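Local structure of peridinin-chlorophyll A protein (Amphidinium carterae, 2C9E) at residues A[145-148]-A[149-152]. The protein binds chlorophyll a and the carotenoid peridinin, and probably serves as a water-soluble antenna that captures blue-green light. Numbering follows the deposited sequence.
Sequences LTSA and VRDA. With PID (peridinin), chain F.
Leu145 lays CD2 against CG2 of Val149, 3.5 Å away and one helical turn on, the two side chains crossing at a slant, while its CD1 rests near methyl CM4 of peridinin. Its carbonyl O takes a nearly straight hydrogen bond from Val149 N (2.9 Å, 173°). Thr146 faces the same pigment: CG2 lies 3.7 Å from peridinin O3, and OG1, turned back between N and C (chi1 66°), hydrogen-bonds to Lys143 O. Here the C-terminal part of helix 132-152 illustrates how an all-helical antenna protein lines a carotenoid pocket: Leu145, Thr146, Val149, whose CG1 meets peridinin CM2 at 3.5 Å, and the inner part of Arg150 border the pigment, while the Arg150 guanidinium and Asp151 carboxylate form a polar side. Ser147 CA lies 3.7 Å above the guanidinium plane, offset toward its rim; the bend of the Arg150 chain at chi3 (56°) brings the group back over Ser147. Arg150 NH2 forms a 3.0 Å salt bridge with Asp151 OD1, which lies in the guanidinium plane but is met from above the carboxylate plane. An alanine in place of Arg150 would probably leave Asp151 without this charged mate and Ser147 CA and CB without the flat group over them. The methyl of Ala148 touches Ala6 of helix 2-18, and its carbonyl O accepts Ala152 N at 3.1 Å.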
ATOM      1  N   LEU A 145     -23.762   2.547  -5.519  1.00 21.50           N
ATOM      2  CA  LEU A 145     -22.852   3.302  -4.638  1.00 21.06           C
ATOM      3  C   LEU A 145     -21.925   4.230  -5.483  1.00 20.74           C
ATOM      4  O   LEU A 145     -21.671   5.384  -5.122  1.00 19.95           O
ATOM      5  CB  LEU A 145     -21.946   2.327  -3.866  1.00 21.49           C
ATOM      6  CG  LEU A 145     -21.396   2.638  -2.493  1.00 22.82           C
ATOM      7  CD1 LEU A 145     -20.198   1.797  -2.305  1.00 20.79           C
ATOM      8  CD2 LEU A 145     -21.071   4.075  -2.304  1.00 22.49           C
ATOM      9  N   THR A 146     -21.421   3.733  -6.605  1.00 20.37           N
ATOM     10  CA  THR A 146     -20.521   4.573  -7.377  1.00 21.52           C
ATOM     11  C   THR A 146     -21.254   5.826  -7.839  1.00 22.98           C
ATOM     12  O   THR A 146     -20.652   6.909  -7.911  1.00 20.99           O
ATOM     13  CB  THR A 146     -19.874   3.827  -8.601  1.00 21.35           C
ATOM     14  OG1 THR A 146     -20.864   3.479  -9.569  1.00 22.93           O
ATOM     15  CG2 THR A 146     -19.135   2.560  -8.146  1.00 21.32           C
ATOM     16  N   SER A 147     -22.551   5.701  -8.141  1.00 23.72           N
ATOM     17  CA  SER A 147     -23.316   6.873  -8.585  1.00 26.00           C
ATOM     18  C   SER A 147     -23.548   7.866  -7.466  1.00 25.52           C
ATOM     19  O   SER A 147     -23.556   9.075  -7.712  1.00 26.29           O
ATOM     20  CB  SER A 147     -24.686   6.474  -9.116  1.00 28.51           C
ATOM     21  OG  SER A 147     -24.565   5.558 -10.177  1.00 32.45           O
ATOM     22  N   ALA A 148     -23.772   7.358  -6.246  1.00 25.01           N
ATOM     23  CA  ALA A 148     -24.000   8.242  -5.112  1.00 26.30           C
ATOM     24  C   ALA A 148     -22.724   9.002  -4.906  1.00 27.44           C
ATOM     25  O   ALA A 148     -22.754  10.208  -4.740  1.00 28.80           O
ATOM     26  CB  ALA A 148     -24.364   7.445  -3.831  1.00 26.87           C
ATOM     27  N   VAL A 149     -21.597   8.284  -4.937  1.00 26.56           N
ATOM     28  CA  VAL A 149     -20.277   8.899  -4.781  1.00 26.57           C
ATOM     29  C   VAL A 149     -19.931   9.924  -5.883  1.00 25.87           C
ATOM     30  O   VAL A 149     -19.419  11.009  -5.601  1.00 24.10           O
ATOM     31  CB  VAL A 149     -19.192   7.819  -4.734  1.00 25.50           C
ATOM     32  CG1 VAL A 149     -17.836   8.459  -4.691  1.00 25.61           C
ATOM     33  CG2 VAL A 149     -19.429   6.933  -3.509  1.00 23.70           C
ATOM     34  N   ARG A 150     -20.189   9.560  -7.132  1.00 26.79           N
ATOM     35  CA  ARG A 150     -19.930  10.446  -8.254  1.00 28.66           C
ATOM     36  C   ARG A 150     -20.772  11.708  -8.025  1.00 29.78           C
ATOM     37  O   ARG A 150     -20.244  12.804  -8.038  1.00 29.38           O
ATOM     38  CB  ARG A 150     -20.367   9.783  -9.562  1.00 29.41           C
ATOM     39  CG  ARG A 150     -20.076  10.615 -10.843  1.00 33.42           C
ATOM     40  CD  ARG A 150     -20.953  10.137 -12.012  1.00 36.03           C
ATOM     41  NE  ARG A 150     -22.348  10.227 -11.580  1.00 40.19           N
ATOM     42  CZ  ARG A 150     -23.258   9.280 -11.769  1.00 41.33           C
ATOM     43  NH1 ARG A 150     -22.913   8.171 -12.420  1.00 41.12           N
ATOM     44  NH2 ARG A 150     -24.475   9.399 -11.214  1.00 39.87           N
ATOM     45  N   ASP A 151     -22.075  11.547  -7.792  1.00 30.22           N
ATOM     46  CA  ASP A 151     -22.925  12.709  -7.569  1.00 31.57           C
ATOM     47  C   ASP A 151     -22.356  13.617  -6.470  1.00 31.26           C
ATOM     48  O   ASP A 151     -22.374  14.838  -6.596  1.00 31.05           O
ATOM     49  CB  ASP A 151     -24.362  12.283  -7.227  1.00 33.68           C
ATOM     50  CG  ASP A 151     -25.102  11.692  -8.437  1.00 36.70           C
ATOM     51  OD1 ASP A 151     -24.650  11.918  -9.582  1.00 38.19           O
ATOM     52  OD2 ASP A 151     -26.137  11.013  -8.256  1.00 38.77           O
ATOM     53  N   ALA A 152     -21.819  13.035  -5.408  1.00 29.36           N
ATOM     54  CA  ALA A 152     -21.304  13.860  -4.338  1.00 29.61           C
ATOM     55  C   ALA A 152     -19.860  14.341  -4.518  1.00 29.00           C
ATOM     56  O   ALA A 152     -19.375  15.138  -3.744  1.00 28.88           O
ATOM     57  CB  ALA A 152     -21.466  13.117  -2.971  1.00 29.49           C
TER
HETATM   58  C1  PID F1331     -16.559   5.630 -10.848  1.00 22.03           C
HETATM   59  C2  PID F1331     -16.920   6.606 -11.974  1.00 22.90           C
HETATM   60  C3  PID F1331     -16.139   7.912 -11.805  1.00 24.09           C
HETATM   61  C4  PID F1331     -16.538   8.534 -10.464  1.00 22.27           C
HETATM   62  C5  PID F1331     -16.089   7.704  -9.256  1.00 23.00           C
HETATM   63  C6  PID F1331     -16.207   6.181  -9.462  1.00 22.31           C
HETATM   64  C7  PID F1331     -16.362   5.438  -8.286  1.00 22.50           C
HETATM   65  C8  PID F1331     -15.599   4.334  -7.896  1.00 21.72           C
HETATM   66  C9  PID F1331     -15.759   3.630  -6.698  1.00 22.43           C
HETATM   67  C10 PID F1331     -16.673   3.876  -5.678  1.00 24.68           C
HETATM   68  C11 PID F1331     -14.989   2.631  -6.264  1.00 23.94           C
HETATM   69  C12 PID F1331     -15.372   2.259  -5.037  1.00 23.98           C
HETATM   70  C13 PID F1331     -14.775   1.252  -4.276  1.00 23.11           C
HETATM   71  C14 PID F1331     -15.134   0.838  -2.991  1.00 23.64           C
HETATM   72  C15 PID F1331     -14.412  -0.190  -2.379  1.00 23.07           C
HETATM   73  C16 PID F1331     -14.633  -0.698  -1.099  1.00 19.62           C
HETATM   74  C17 PID F1331     -13.843  -1.718  -0.567  1.00 18.95           C
HETATM   75  C18 PID F1331     -14.036  -2.205   0.726  1.00 16.53           C
HETATM   76  C19 PID F1331     -13.260  -3.205   1.310  1.00 16.34           C
HETATM   77  C20 PID F1331     -13.511  -3.584   2.631  1.00 16.52           C
HETATM   78  C21 PID F1331     -12.792  -4.534   3.360  1.00 17.27           C
HETATM   79  C22 PID F1331     -13.135  -4.786   4.689  1.00 16.69           C
HETATM   80  C23 PID F1331     -12.478  -5.640   5.426  1.00 17.43           C
HETATM   81  C24 PID F1331     -11.755  -6.445   6.164  1.00 17.70           C
HETATM   82  C25 PID F1331     -10.518  -5.964   6.937  1.00 17.30           C
HETATM   83  C26 PID F1331      -9.314  -6.793   6.477  1.00 17.56           C
HETATM   84  C27 PID F1331      -9.568  -8.304   6.545  1.00 19.05           C
HETATM   85  C28 PID F1331     -10.839  -8.718   5.790  1.00 18.81           C
HETATM   86  C29 PID F1331     -12.072  -7.938   6.264  1.00 19.22           C
HETATM   87  C30 PID F1331      -7.348  -9.158   6.603  1.00 21.15           C
HETATM   88  C31 PID F1331      -6.191  -9.942   5.979  1.00 19.20           C
HETATM   89  CM1 PID F1331     -17.224   4.259 -10.982  1.00 22.74           C
HETATM   90  CM2 PID F1331     -16.939   8.173  -8.071  1.00 20.10           C
HETATM   91  CM3 PID F1331     -14.634   8.089  -8.976  1.00 21.87           C
HETATM   92  CM4 PID F1331     -16.294   1.508  -2.247  1.00 22.57           C
HETATM   93  CM5 PID F1331     -11.606  -5.279   2.736  1.00 16.02           C
HETATM   94  CM6 PID F1331     -10.202  -4.498   6.625  1.00 19.16           C
HETATM   95  CM7 PID F1331     -10.742  -6.097   8.445  1.00 18.91           C
HETATM   96  CM8 PID F1331     -13.281  -8.296   5.392  1.00 17.87           C
HETATM   97  O1  PID F1331     -15.214   5.650 -10.360  1.00 20.65           O
HETATM   98  O2  PID F1331     -16.465   8.831 -12.853  1.00 27.21           O
HETATM   99  O3  PID F1331     -17.543   4.743  -5.682  1.00 26.72           O
HETATM  100  O4  PID F1331     -16.434   3.021  -4.638  1.00 23.78           O
HETATM  101  O5  PID F1331     -12.329  -8.227   7.645  1.00 19.78           O
HETATM  102  O6  PID F1331      -8.476  -8.950   5.870  1.00 21.13           O
HETATM  103  O7  PID F1331      -7.276  -8.786   7.773  1.00 24.10           O